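Side-chain contacts in shikimate 5-dehydrogenase AroE (5-dehydroshikimate reductase) (Mycobacterium tuberculosis, PDB 4P4G), which probably catalyses the NADP-dependent reduction of 3-dehydroshikimate to shikimate, a step on the way to chorismate, and is seen here with shikimate bound: residues T37-E42 against P57-V62; E47-V52 against L73-E78; G111-A116 against V209-I214; L123-T128 against S151-R156; R156-G161 against V166-C171. All coordinates share one frame; numbering follows the deposited sequence.

How the contacts relate
The five contacts divide between two sheets. Contacts 1 and 2 come first along the chain, in the substrate-binding region built on the mixed sheet; their segments alternate in sequence, their centres lie about 14 Å apart, and Ile-41 packs against Val-51 between them. Contacts 3, 4 and 5 belong to the parallel, cofactor-type sheet. Contact 3 ties helix 105-113 to strand 209-212, and contacts 4 and 5 are nested within the long loop it closes. The centres of these last two are about 9 Å apart: they share helix 151-163 and Arg-156. Contacts 1 and 5, with centres about 35 Å apart, mark far ends of a two-lobed molecule that holds shikimate between the lobes.

Contact 1. Residues T37-E42 against P57-V62; sequences TYERIE and PEWVGV
Glu-39 and Ile-41 meet the indole of Trp-59 in a small, partly buried side-chain contact between two strands of the mixed sheet that are not neighbours. Strand 7-12 runs between them: Glu-39 and Ile-41 hydrogen-bond to its backbone, and the Trp-59 side chain reaches across it, touching Lys-7 on the way. The far benzo corner of the indole does the work. Its CH2 atom takes the CD1 methyl of Ile-41 at 3.9 Å and the OE1 oxygen of Glu-39 at 3.6 Å, while Trp-59 CZ2 is 3.7 Å from the same Glu-39 oxygen. The isoleucine and the indole come from opposite directions, and the extended CG1 branch of Ile-41 (chi2 179°) delivers CD1 to the ring. Glu-39 instead crosses the tryptophan at about a right angle. Its CG is wedged between the backbone N and the carbonyl carbon (chi1 56°), and the chain is stretched beyond, which lays the carboxylate beside the ring with the two planes only 26° apart. Phe-55, from the loop before strand 59-64, stacks on Trp-59 and also touches Ile-41, extending the apolar patch. Tyr-38, also on strand 37-42, takes no part in this contact; it stacks on His-24 and hydrogen-bonds to Ser-63 of the shikimate pocket. The pairing of Ile-41 with Trp-59 is purely apolar. The indole NE1 lies 5.6 Å from Glu-39 OE1, too far to donate to it, so the carboxylate packs on ring carbons without a hydrogen bond from the tryptophan; Glu-39 is only partly buried, and its charge is probably in part solvated.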
# COMPACT_ATOMS: atom_id res chain seq x y z
N THR A 37 11.41 -17.13 10.34
CA THR A 37 10.78 -17.47 9.07
C THR A 37 9.73 -16.44 8.65
O THR A 37 9.19 -15.69 9.47
CB THR A 37 10.14 -18.87 9.12
OG1 THR A 37 9.18 -18.94 10.19
CG2 THR A 37 11.22 -19.94 9.35
N TYR A 38 9.46 -16.41 7.35
CA TYR A 38 8.44 -15.55 6.80
C TYR A 38 7.78 -16.24 5.61
O TYR A 38 8.42 -16.49 4.58
CB TYR A 38 9.06 -14.21 6.41
CG TYR A 38 8.07 -13.12 6.05
CD1 TYR A 38 7.38 -13.17 4.84
CD2 TYR A 38 7.86 -12.05 6.89
CE1 TYR A 38 6.48 -12.17 4.49
CE2 TYR A 38 6.97 -11.05 6.55
CZ TYR A 38 6.29 -11.12 5.35
OH TYR A 38 5.42 -10.12 5.02
N GLU A 39 6.50 -16.57 5.75
CA GLU A 39 5.81 -17.35 4.72
C GLU A 39 4.61 -16.63 4.13
O GLU A 39 4.10 -15.66 4.70
CB GLU A 39 5.39 -18.70 5.29
CG GLU A 39 4.51 -18.62 6.53
CD GLU A 39 4.48 -19.94 7.30
OE1 GLU A 39 4.95 -19.97 8.46
OE2 GLU A 39 4.00 -20.95 6.74
N ARG A 40 4.16 -17.10 2.97
CA ARG A 40 2.94 -16.60 2.37
C ARG A 40 1.77 -17.47 2.82
O ARG A 40 1.87 -18.70 2.80
CB ARG A 40 3.06 -16.64 0.85
CG ARG A 40 4.29 -15.87 0.31
CD ARG A 40 4.48 -16.08 -1.19
NE ARG A 40 5.71 -15.45 -1.67
CZ ARG A 40 6.91 -16.01 -1.57
NH1 ARG A 40 7.05 -17.21 -1.01
NH2 ARG A 40 7.98 -15.35 -2.01
N ILE A 41 0.68 -16.83 3.21
CA ILE A 41 -0.53 -17.53 3.66
C ILE A 41 -1.71 -17.04 2.85
O ILE A 41 -2.03 -15.85 2.86
CB ILE A 41 -0.81 -17.28 5.15
CG1 ILE A 41 0.37 -17.75 6.01
CG2 ILE A 41 -2.10 -17.99 5.60
CD1 ILE A 41 0.16 -17.52 7.49
N GLU A 42 -2.34 -17.96 2.13
CA GLU A 42 -3.51 -17.63 1.33
C GLU A 42 -4.68 -17.44 2.28
O GLU A 42 -5.01 -18.34 3.03
CB GLU A 42 -3.81 -18.77 0.35
CG GLU A 42 -5.06 -18.55 -0.48
CD GLU A 42 -4.79 -17.73 -1.71
OE1 GLU A 42 -3.62 -17.33 -1.91
OE2 GLU A 42 -5.74 -17.48 -2.49
N PRO A 57 2.55 -18.83 19.91
CA PRO A 57 3.21 -17.73 20.60
C PRO A 57 4.51 -17.28 19.93
O PRO A 57 5.06 -16.25 20.31
CB PRO A 57 3.49 -18.30 21.99
CG PRO A 57 3.65 -19.76 21.76
CD PRO A 57 2.73 -20.12 20.61
N GLU A 58 4.99 -18.02 18.94
CA GLU A 58 6.20 -17.60 18.24
C GLU A 58 5.94 -16.66 17.06
O GLU A 58 6.88 -16.17 16.45
CB GLU A 58 7.07 -18.80 17.85
CG GLU A 58 7.30 -19.82 18.99
CD GLU A 58 7.71 -19.20 20.33
OE1 GLU A 58 8.39 -18.15 20.35
OE2 GLU A 58 7.35 -19.79 21.38
N TRP A 59 4.67 -16.41 16.72
CA TRP A 59 4.35 -15.41 15.71
C TRP A 59 4.48 -14.00 16.27
O TRP A 59 3.84 -13.66 17.27
CB TRP A 59 2.94 -15.62 15.16
CG TRP A 59 2.85 -16.80 14.26
CD1 TRP A 59 2.72 -18.10 14.63
CD2 TRP A 59 2.93 -16.79 12.83
NE1 TRP A 59 2.70 -18.91 13.52
CE2 TRP A 59 2.82 -18.13 12.40
CE3 TRP A 59 3.06 -15.78 11.87
CZ2 TRP A 59 2.85 -18.48 11.05
CZ3 TRP A 59 3.08 -16.13 10.54
CH2 TRP A 59 2.99 -17.47 10.14
N VAL A 60 5.32 -13.17 15.65
CA VAL A 60 5.51 -11.80 16.11
C VAL A 60 4.67 -10.79 15.35
O VAL A 60 4.47 -9.67 15.82
CB VAL A 60 6.98 -11.35 15.99
CG1 VAL A 60 7.88 -12.12 16.96
CG2 VAL A 60 7.46 -11.50 14.56
N GLY A 61 4.19 -11.17 14.17
CA GLY A 61 3.39 -10.28 13.34
C GLY A 61 3.14 -10.85 11.96
O GLY A 61 3.75 -11.84 11.56
N VAL A 62 2.19 -10.25 11.24
CA VAL A 62 1.97 -10.58 9.84
C VAL A 62 1.71 -9.31 9.06
O VAL A 62 1.16 -8.33 9.59
CB VAL A 62 0.78 -11.55 9.64
CG1 VAL A 62 1.11 -12.92 10.15
CG2 VAL A 62 -0.47 -11.00 10.33

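Contact 2. Residues E47-V52 against L73-E78; sequences ELPVVV and LRFADE
Phe-75 is received by three residues of helix 48-53, Leu-48, Pro-49 and Val-52, each meeting a different part of its side chain. The apolar packing begins at the stem, where Leu-48 CD2 lies 4.0 Å from Phe-75 CB. Along one flank of the ring the pyrrolidine of Pro-49 takes over, its CB 3.9 Å from Phe-75 CD1. The other flank belongs to Val-52. With CG1 anti to its backbone N (chi1 -176°), that methyl is carried tightly against the ring, 3.4 Å from Phe-75 CE2 and 3.7 Å from Phe-75 CZ. Backbone atoms join in as well: Pro-49 CA approaches Phe-75 CD1 at 3.8 Å, and the proline carbonyl oxygen lies near CE1 of the same ring. The two helices come immediately before and after strand 59-64 in the substrate-binding region, and the phenylalanine bridges them at the last helical residue of 69-75, a helix that starts at Lys-69 of the shikimate pocket. The two segments share no hydrogen bond; within the receiving helix Val-52 N donates to Leu-48 O at 2.9 Å, which sets two of the three touching side chains one turn apart. Further aromatic and aliphatic contacts come from the sheet: Trp-99 meets the Phe-75 ring with the planes at about 50° and also touches Val-52, and Leu-92 packs on the phenylalanine.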
# COMPACT_ATOMS: atom_id res chain seq x y z
N GLU A 47 -11.69 -15.02 6.38
CA GLU A 47 -10.88 -16.04 7.03
C GLU A 47 -9.83 -15.46 7.98
O GLU A 47 -9.32 -16.16 8.85
CB GLU A 47 -10.21 -16.93 5.98
CG GLU A 47 -11.19 -17.78 5.13
CD GLU A 47 -11.60 -17.11 3.81
OE1 GLU A 47 -11.86 -15.88 3.80
OE2 GLU A 47 -11.66 -17.82 2.78
N LEU A 48 -9.52 -14.17 7.82
CA LEU A 48 -8.42 -13.57 8.58
C LEU A 48 -8.47 -13.78 10.11
O LEU A 48 -7.46 -14.18 10.71
CB LEU A 48 -8.21 -12.09 8.19
CG LEU A 48 -7.02 -11.35 8.79
CD1 LEU A 48 -6.52 -10.29 7.84
CD2 LEU A 48 -7.37 -10.72 10.14
N PRO A 49 -9.63 -13.52 10.76
CA PRO A 49 -9.65 -13.69 12.22
C PRO A 49 -9.36 -15.13 12.67
O PRO A 49 -8.72 -15.30 13.69
CB PRO A 49 -11.09 -13.32 12.60
CG PRO A 49 -11.54 -12.41 11.51
CD PRO A 49 -10.89 -12.94 10.26
N VAL A 50 -9.82 -16.12 11.91
CA VAL A 50 -9.57 -17.51 12.30
C VAL A 50 -8.11 -17.92 12.02
O VAL A 50 -7.49 -18.63 12.82
CB VAL A 50 -10.56 -18.48 11.64
CG1 VAL A 50 -10.13 -19.92 11.87
CG2 VAL A 50 -11.96 -18.26 12.20
N VAL A 51 -7.57 -17.44 10.91
CA VAL A 51 -6.15 -17.68 10.62
C VAL A 51 -5.24 -17.05 11.68
O VAL A 51 -4.43 -17.74 12.31
CB VAL A 51 -5.79 -17.17 9.22
CG1 VAL A 51 -4.28 -17.21 9.02
CG2 VAL A 51 -6.51 -18.01 8.15
N VAL A 52 -5.40 -15.75 11.90
CA VAL A 52 -4.54 -15.06 12.87
C VAL A 52 -4.80 -15.54 14.30
O VAL A 52 -3.86 -15.69 15.09
CB VAL A 52 -4.68 -13.53 12.79
CG1 VAL A 52 -3.70 -12.86 13.75
CG2 VAL A 52 -4.41 -13.04 11.38
N LEU A 73 -7.74 -4.30 10.44
CA LEU A 73 -8.00 -3.21 11.37
C LEU A 73 -9.04 -3.61 12.41
O LEU A 73 -8.86 -3.38 13.61
CB LEU A 73 -8.48 -1.97 10.63
CG LEU A 73 -8.64 -0.75 11.55
CD1 LEU A 73 -7.39 0.08 11.52
CD2 LEU A 73 -9.86 0.08 11.18
N ARG A 74 -10.12 -4.23 11.95
CA ARG A 74 -11.19 -4.61 12.87
C ARG A 74 -10.75 -5.69 13.86
O ARG A 74 -11.22 -5.72 15.01
CB ARG A 74 -12.39 -5.12 12.09
CG ARG A 74 -13.11 -4.05 11.30
CD ARG A 74 -14.41 -4.60 10.76
NE ARG A 74 -14.24 -5.79 9.93
CZ ARG A 74 -14.13 -5.78 8.60
NH1 ARG A 74 -14.15 -4.63 7.94
NH2 ARG A 74 -14.00 -6.92 7.94
N PHE A 75 -9.88 -6.58 13.41
CA PHE A 75 -9.48 -7.74 14.21
C PHE A 75 -8.64 -7.31 15.41
O PHE A 75 -8.79 -7.86 16.51
CB PHE A 75 -8.69 -8.72 13.34
CG PHE A 75 -8.00 -9.80 14.13
CD1 PHE A 75 -8.73 -10.89 14.60
CD2 PHE A 75 -6.64 -9.74 14.39
CE1 PHE A 75 -8.10 -11.90 15.33
CE2 PHE A 75 -6.01 -10.74 15.13
CZ PHE A 75 -6.75 -11.82 15.58
N ALA A 76 -7.76 -6.34 15.20
CA ALA A 76 -6.85 -5.87 16.24
C ALA A 76 -7.59 -5.22 17.39
O ALA A 76 -8.57 -4.49 17.19
CB ALA A 76 -5.85 -4.90 15.65
N ASP A 77 -7.12 -5.45 18.61
CA ASP A 77 -7.73 -4.82 19.77
C ASP A 77 -7.09 -3.47 20.12
O ASP A 77 -7.67 -2.68 20.89
CB ASP A 77 -7.70 -5.77 20.97
CG ASP A 77 -6.37 -6.48 21.10
OD1 ASP A 77 -6.19 -7.56 20.46
OD2 ASP A 77 -5.50 -5.96 21.83
N GLU A 78 -5.90 -3.20 19.58
CA GLU A 78 -5.27 -1.88 19.68
C GLU A 78 -4.94 -1.45 18.27
O GLU A 78 -4.64 -2.29 17.44
CB GLU A 78 -3.92 -1.94 20.40
CG GLU A 78 -3.85 -2.44 21.82
CD GLU A 78 -2.40 -2.44 22.30
OE1 GLU A 78 -2.02 -3.32 23.11
OE2 GLU A 78 -1.64 -1.57 21.84

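Contact 3. Residues G111-A116 against V209-I214; sequences GALGAA and VLLDAI
Leu-113 and Leu-211 interlock, one from the last turn of helix 105-113 and the other from the middle of strand 209-212. The Leu-211 side chain points toward the helix, its CG anti to the backbone N (chi1 172°), and forks so that both methyls are used. CD1 meets Ala-112 CB at 3.9 Å; CD2 approaches Leu-113 CG at 4.0 Å and lies close to the alanine methyl too. Leu-113 runs at a slant to this fork and sends CD2 past it toward the strand, to 4.0 Å from Leu-211 CB and 4.1 Å from Val-209 CG1. Val-209 and Leu-211, two residues apart on the strand, thus present their side chains to the same helix, while Leu-210 between them points away and packs on helix 221-229. Leu-113 also touches Leu-136 and Leu-139 of helix 129-139, and Ile-234 of the next strand touches Leu-113, Val-209 and Leu-211. Where the strand ends, Asp-212 OD1 accepts a hydrogen bond from Ile-214 N at 3.1 Å, closing an Asx turn. A helix laid by its aliphatic residues on one face of a parallel sheet is the packing of a Rossmann-type domain, joined here by the helix that leads in from the substrate-binding region.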
# COMPACT_ATOMS: atom_id res chain seq x y z
N GLY A 111 7.42 7.38 0.78
CA GLY A 111 8.80 7.02 0.49
C GLY A 111 9.06 6.75 -0.98
O GLY A 111 10.13 7.10 -1.49
N ALA A 112 8.12 6.10 -1.65
CA ALA A 112 8.27 5.79 -3.07
C ALA A 112 8.25 7.05 -3.92
O ALA A 112 9.01 7.17 -4.89
CB ALA A 112 7.19 4.84 -3.53
N LEU A 113 7.37 7.99 -3.57
CA LEU A 113 7.27 9.25 -4.32
C LEU A 113 8.40 10.22 -4.02
O LEU A 113 8.90 10.92 -4.93
CB LEU A 113 5.91 9.92 -4.07
CG LEU A 113 4.72 9.24 -4.74
CD1 LEU A 113 3.41 9.85 -4.28
CD2 LEU A 113 4.87 9.36 -6.24
N GLY A 114 8.80 10.32 -2.75
CA GLY A 114 9.89 11.21 -2.37
C GLY A 114 9.42 12.63 -2.10
O GLY A 114 9.71 13.20 -1.04
N ALA A 115 8.71 13.20 -3.06
CA ALA A 115 8.14 14.55 -2.93
C ALA A 115 6.90 14.67 -3.81
O ALA A 115 6.78 13.98 -4.82
CB ALA A 115 9.18 15.60 -3.31
N ALA A 116 6.00 15.55 -3.40
CA ALA A 116 4.79 15.90 -4.16
C ALA A 116 4.22 17.15 -3.51
O ALA A 116 4.21 17.27 -2.29
CB ALA A 116 3.78 14.78 -4.11
N VAL A 209 3.72 11.94 -13.26
CA VAL A 209 4.30 10.94 -12.37
C VAL A 209 3.24 9.91 -12.01
O VAL A 209 2.11 10.27 -11.65
CB VAL A 209 4.82 11.55 -11.05
CG1 VAL A 209 5.47 10.49 -10.16
CG2 VAL A 209 5.79 12.68 -11.30
N LEU A 210 3.60 8.63 -12.12
CA LEU A 210 2.71 7.53 -11.76
C LEU A 210 3.35 6.66 -10.71
O LEU A 210 4.48 6.18 -10.89
CB LEU A 210 2.44 6.64 -12.98
CG LEU A 210 1.91 5.22 -12.67
CD1 LEU A 210 0.48 5.26 -12.13
CD2 LEU A 210 2.00 4.32 -13.91
N LEU A 211 2.64 6.45 -9.60
CA LEU A 211 3.03 5.41 -8.67
C LEU A 211 1.99 4.31 -8.80
O LEU A 211 0.82 4.54 -8.55
CB LEU A 211 3.07 5.95 -7.23
CG LEU A 211 3.26 4.91 -6.12
CD1 LEU A 211 4.57 4.12 -6.31
CD2 LEU A 211 3.24 5.57 -4.75
N ASP A 212 2.40 3.12 -9.24
CA ASP A 212 1.44 2.02 -9.39
C ASP A 212 1.66 1.05 -8.25
O ASP A 212 2.77 0.59 -8.03
CB ASP A 212 1.63 1.32 -10.75
CG ASP A 212 0.40 0.52 -11.18
OD1 ASP A 212 -0.34 0.04 -10.29
OD2 ASP A 212 0.18 0.36 -12.40
N ALA A 213 0.60 0.74 -7.51
CA ALA A 213 0.73 -0.21 -6.39
C ALA A 213 1.03 -1.63 -6.86
O ALA A 213 1.58 -2.45 -6.12
CB ALA A 213 -0.52 -0.18 -5.53
N ILE A 214 0.66 -1.93 -8.10
CA ILE A 214 0.86 -3.26 -8.68
C ILE A 214 2.35 -3.49 -9.01
O ILE A 214 3.04 -2.57 -9.46
CB ILE A 214 0.05 -3.42 -10.00
CG1 ILE A 214 -1.45 -3.29 -9.74
CG2 ILE A 214 0.38 -4.76 -10.68
CD1 ILE A 214 -2.00 -4.28 -8.75

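Contact 4. Residues L123-T128 against S151-R156; sequences LGSGGT and SDKAAR. With SO4 (sulfate ion), chain K; SO4 (sulfate ion), chain J.
Ser-125 packs against Lys-153 where the glycine-rich loop 123-128 passes the first turn of helix 151-163. Van der Waals contact is all that links the two segments directly: Ser-125 OG lies 3.6 Å from Lys-153 CB, and the two CB atoms are 3.7 Å apart. Hydrogen bonding is directed to two sulfate ions, probably from the crystallisation liquor. One sits at the glycine-rich loop, where Ser-125 grips it twice, OG donating to its O2 at 2.7 Å and the backbone N to its O4 at 2.9 Å. The hydroxyl is set between the backbone N and the carbonyl carbon (chi1 61°), which lets both groups reach the same ion. Arg-149 and Asn-150 add their backbone N-H groups, a site consistent with one for a phosphate of NADP. The second sulfate is held by two basic side chains. The guanidinium of Arg-156 meets it edge-on and in plane with two nearly straight bonds, NE to O2 at 3.1 Å (173°) and NH2 to O1 at 3.0 Å (174°). Lys-153, bent at chi2 away from the serine, brings NZ to 3.1 Å from that same sulfate O2, so one oxygen takes donors from both cations. The loop turns from strand 119-123 into helix 129-139 with the GxGxxA spacing (Gly-124, Gly-126, Ala-129), consistent with a Rossmann-type dinucleotide-binding loop, while the helix follows strand 143-148; Ser-125 rests on Ala-148 of that strand, and Ala-154 touches its Val-146 as well as Phe-170 of strand 167-172.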
# COMPACT_ATOMS: atom_id res chain seq x y z
N LEU A 123 -6.44 6.58 -7.70
CA LEU A 123 -7.40 5.65 -8.28
C LEU A 123 -7.74 4.53 -7.33
O LEU A 123 -6.85 3.85 -6.82
CB LEU A 123 -6.86 5.03 -9.56
CG LEU A 123 -6.28 5.96 -10.61
CD1 LEU A 123 -5.93 5.14 -11.84
CD2 LEU A 123 -7.27 7.06 -10.94
N GLY A 124 -9.04 4.34 -7.10
CA GLY A 124 -9.53 3.21 -6.33
C GLY A 124 -10.13 3.60 -5.00
O GLY A 124 -9.96 4.74 -4.56
N SER A 125 -10.81 2.65 -4.37
CA SER A 125 -11.37 2.88 -3.04
C SER A 125 -11.19 1.65 -2.14
O SER A 125 -11.94 1.46 -1.17
CB SER A 125 -12.85 3.25 -3.14
OG SER A 125 -13.59 2.20 -3.74
N GLY A 126 -10.22 0.82 -2.49
CA GLY A 126 -9.89 -0.36 -1.69
C GLY A 126 -9.03 -0.01 -0.49
O GLY A 126 -8.91 1.15 -0.12
N GLY A 127 -8.44 -1.03 0.12
CA GLY A 127 -7.73 -0.85 1.38
C GLY A 127 -6.44 -0.04 1.31
O GLY A 127 -5.97 0.45 2.33
N THR A 128 -5.88 0.12 0.11
CA THR A 128 -4.66 0.89 -0.06
C THR A 128 -4.98 2.35 -0.40
O THR A 128 -4.18 3.25 -0.17
CB THR A 128 -3.77 0.27 -1.16
OG1 THR A 128 -3.51 -1.11 -0.84
CG2 THR A 128 -2.45 1.01 -1.27
N SER A 151 -18.79 4.90 -5.73
CA SER A 151 -18.96 6.30 -5.33
C SER A 151 -19.22 6.50 -3.83
O SER A 151 -18.86 7.54 -3.28
CB SER A 151 -20.05 6.98 -6.16
OG SER A 151 -21.31 6.38 -5.92
N ASP A 152 -19.83 5.52 -3.18
CA ASP A 152 -20.07 5.62 -1.74
C ASP A 152 -18.76 5.53 -0.95
O ASP A 152 -18.55 6.28 0.01
CB ASP A 152 -21.05 4.54 -1.27
CG ASP A 152 -22.43 4.71 -1.87
OD1 ASP A 152 -22.86 5.86 -2.10
OD2 ASP A 152 -23.09 3.67 -2.11
N LYS A 153 -17.88 4.63 -1.36
CA LYS A 153 -16.58 4.50 -0.71
C LYS A 153 -15.70 5.71 -1.03
O LYS A 153 -14.87 6.13 -0.22
CB LYS A 153 -15.90 3.20 -1.11
CG LYS A 153 -16.59 1.95 -0.56
CD LYS A 153 -16.85 2.08 0.93
CE LYS A 153 -17.36 0.77 1.52
NZ LYS A 153 -17.72 0.91 2.95
N ALA A 154 -15.89 6.27 -2.22
CA ALA A 154 -15.13 7.45 -2.61
C ALA A 154 -15.49 8.63 -1.72
O ALA A 154 -14.64 9.44 -1.37
CB ALA A 154 -15.38 7.78 -4.07
N ALA A 155 -16.77 8.73 -1.36
CA ALA A 155 -17.22 9.79 -0.46
C ALA A 155 -16.49 9.73 0.88
O ALA A 155 -16.18 10.76 1.48
CB ALA A 155 -18.74 9.72 -0.27
N ARG A 156 -16.23 8.51 1.37
CA ARG A 156 -15.52 8.33 2.63
C ARG A 156 -14.08 8.80 2.50
O ARG A 156 -13.50 9.35 3.44
CB ARG A 156 -15.52 6.85 3.04
CG ARG A 156 -16.91 6.21 3.10
CD ARG A 156 -17.62 6.59 4.37
NE ARG A 156 -18.91 5.91 4.52
CZ ARG A 156 -19.87 6.35 5.32
NH1 ARG A 156 -19.69 7.46 6.01
NH2 ARG A 156 -21.02 5.69 5.42
S SO4 K . -20.86 3.06 2.67
O1 SO4 K . -21.44 3.10 4.01
O2 SO4 K . -19.46 3.46 2.74
O3 SO4 K . -20.94 1.71 2.13
O4 SO4 K . -21.61 3.98 1.82
S SO4 J . -12.85 0.78 -7.03
O1 SO4 J . -12.43 1.45 -8.26
O2 SO4 J . -13.87 1.56 -6.32
O3 SO4 J . -13.45 -0.52 -7.39
O4 SO4 J . -11.71 0.51 -6.15

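Contact 5. Residues R156-G161 against V166-C171; sequences RLVDLG and VATRFC. With SO4 (sulfate ion), chain K.
Val-158 and Gly-161 bring helix 156-161 against strand 167-171, the two axes running close to antiparallel, at 170°, with a closest approach of 7.1 Å. The backbones draw nearest at Val-158 with Thr-168 and at Gly-161 with Val-166. At the second pair Val-166 N donates to Gly-161 O at 3.0 Å (156°), tilted from the carbonyl plane, tying the residue just before the strand to the helix. Next to this bond Gly-161 presents bare backbone to Thr-168, whose OG1 settles 3.3 Å from the glycine CA. That hydroxyl donates to Val-166 O at 3.0 Å from above the carbonyl plane, so it is bonded back to the residue before the strand. With OG1 beside the backbone N (chi1 -52°), the methyl CG2 of Thr-168 is left to pack on Val-158 CA at 3.8 Å. Val-158 splits its branches along the strand: CG1 lies 3.6 Å from Thr-168 O, whereas CG2 rests on the peptide bond joining Arg-169 and Phe-170, 3.7 Å from Arg-169 C. On another side of the helix Leu-157 reaches Ala-129 and Pro-130 of helix 129-139. Strand 167-172 is outermost in the parallel sheet and hydrogen-bonds to strand 143-148; strand 143-148, helix 151-163 and strand 167-172 form a beta-alpha-beta crossover, the repeating unit of the Rossmann fold.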
# COMPACT_ATOMS: atom_id res chain seq x y z
N ARG A 156 -16.23 8.51 1.37
CA ARG A 156 -15.52 8.33 2.63
C ARG A 156 -14.08 8.80 2.50
O ARG A 156 -13.50 9.35 3.44
CB ARG A 156 -15.52 6.85 3.04
CG ARG A 156 -16.91 6.21 3.10
CD ARG A 156 -17.62 6.59 4.37
NE ARG A 156 -18.91 5.91 4.52
CZ ARG A 156 -19.87 6.35 5.32
NH1 ARG A 156 -19.69 7.46 6.01
NH2 ARG A 156 -21.02 5.69 5.42
N LEU A 157 -13.50 8.57 1.33
CA LEU A 157 -12.14 9.01 1.03
C LEU A 157 -12.06 10.53 0.94
O LEU A 157 -11.09 11.14 1.37
CB LEU A 157 -11.65 8.37 -0.27
CG LEU A 157 -11.35 6.87 -0.15
CD1 LEU A 157 -11.08 6.21 -1.49
CD2 LEU A 157 -10.18 6.66 0.79
N VAL A 158 -13.10 11.15 0.38
CA VAL A 158 -13.19 12.61 0.37
C VAL A 158 -13.22 13.20 1.78
O VAL A 158 -12.52 14.17 2.06
CB VAL A 158 -14.40 13.09 -0.46
CG1 VAL A 158 -14.63 14.58 -0.25
CG2 VAL A 158 -14.19 12.75 -1.92
N ASP A 159 -14.00 12.60 2.68
CA ASP A 159 -14.02 13.04 4.08
C ASP A 159 -12.66 12.92 4.74
O ASP A 159 -12.25 13.82 5.48
CB ASP A 159 -15.04 12.26 4.90
CG ASP A 159 -15.01 12.63 6.38
OD1 ASP A 159 -15.45 13.76 6.72
OD2 ASP A 159 -14.55 11.81 7.21
N LEU A 160 -11.99 11.80 4.50
CA LEU A 160 -10.65 11.56 5.04
C LEU A 160 -9.69 12.64 4.59
O LEU A 160 -9.03 13.29 5.42
CB LEU A 160 -10.14 10.19 4.62
CG LEU A 160 -8.70 9.90 5.04
CD1 LEU A 160 -8.55 10.02 6.55
CD2 LEU A 160 -8.27 8.53 4.55
N GLY A 161 -9.62 12.85 3.28
CA GLY A 161 -8.80 13.91 2.71
C GLY A 161 -9.07 15.26 3.34
O GLY A 161 -8.14 15.98 3.72
N VAL A 166 -6.65 18.51 3.29
CA VAL A 166 -6.47 18.57 1.84
C VAL A 166 -7.82 18.69 1.14
O VAL A 166 -8.74 17.94 1.44
CB VAL A 166 -5.74 17.32 1.32
CG1 VAL A 166 -5.66 17.34 -0.20
CG2 VAL A 166 -4.34 17.25 1.90
N ALA A 167 -7.94 19.63 0.20
CA ALA A 167 -9.15 19.76 -0.62
C ALA A 167 -9.30 18.53 -1.49
O ALA A 167 -8.45 18.25 -2.34
CB ALA A 167 -9.11 21.02 -1.48
N THR A 168 -10.37 17.77 -1.26
CA THR A 168 -10.52 16.48 -1.94
C THR A 168 -11.89 16.43 -2.62
O THR A 168 -12.85 17.03 -2.13
CB THR A 168 -10.35 15.31 -0.93
OG1 THR A 168 -9.12 15.46 -0.21
CG2 THR A 168 -10.32 13.95 -1.64
N ARG A 169 -11.98 15.76 -3.78
CA ARG A 169 -13.27 15.59 -4.44
C ARG A 169 -13.28 14.27 -5.19
O ARG A 169 -12.24 13.64 -5.39
CB ARG A 169 -13.56 16.74 -5.41
CG ARG A 169 -12.76 16.63 -6.70
CD ARG A 169 -12.78 17.92 -7.52
NE ARG A 169 -11.66 17.95 -8.46
CZ ARG A 169 -11.66 17.36 -9.65
NH1 ARG A 169 -12.73 16.70 -10.08
NH2 ARG A 169 -10.58 17.43 -10.42
N PHE A 170 -14.49 13.85 -5.57
CA PHE A 170 -14.68 12.60 -6.30
C PHE A 170 -14.92 12.87 -7.78
O PHE A 170 -15.61 13.83 -8.13
CB PHE A 170 -15.89 11.85 -5.72
CG PHE A 170 -16.41 10.75 -6.60
CD1 PHE A 170 -15.63 9.64 -6.88
CD2 PHE A 170 -17.69 10.82 -7.13
CE1 PHE A 170 -16.11 8.61 -7.68
CE2 PHE A 170 -18.19 9.80 -7.94
CZ PHE A 170 -17.39 8.69 -8.21
N CYS A 171 -14.33 12.03 -8.63
CA CYS A 171 -14.57 12.07 -10.07
C CYS A 171 -14.86 10.66 -10.56
O CYS A 171 -14.07 9.74 -10.35
CB CYS A 171 -13.33 12.62 -10.79
SG CYS A 171 -13.46 12.66 -12.60
S SO4 K . -20.86 3.06 2.67
O1 SO4 K . -21.44 3.10 4.01
O2 SO4 K . -19.46 3.46 2.74
O3 SO4 K . -20.94 1.71 2.13
O4 SO4 K . -21.61 3.98 1.82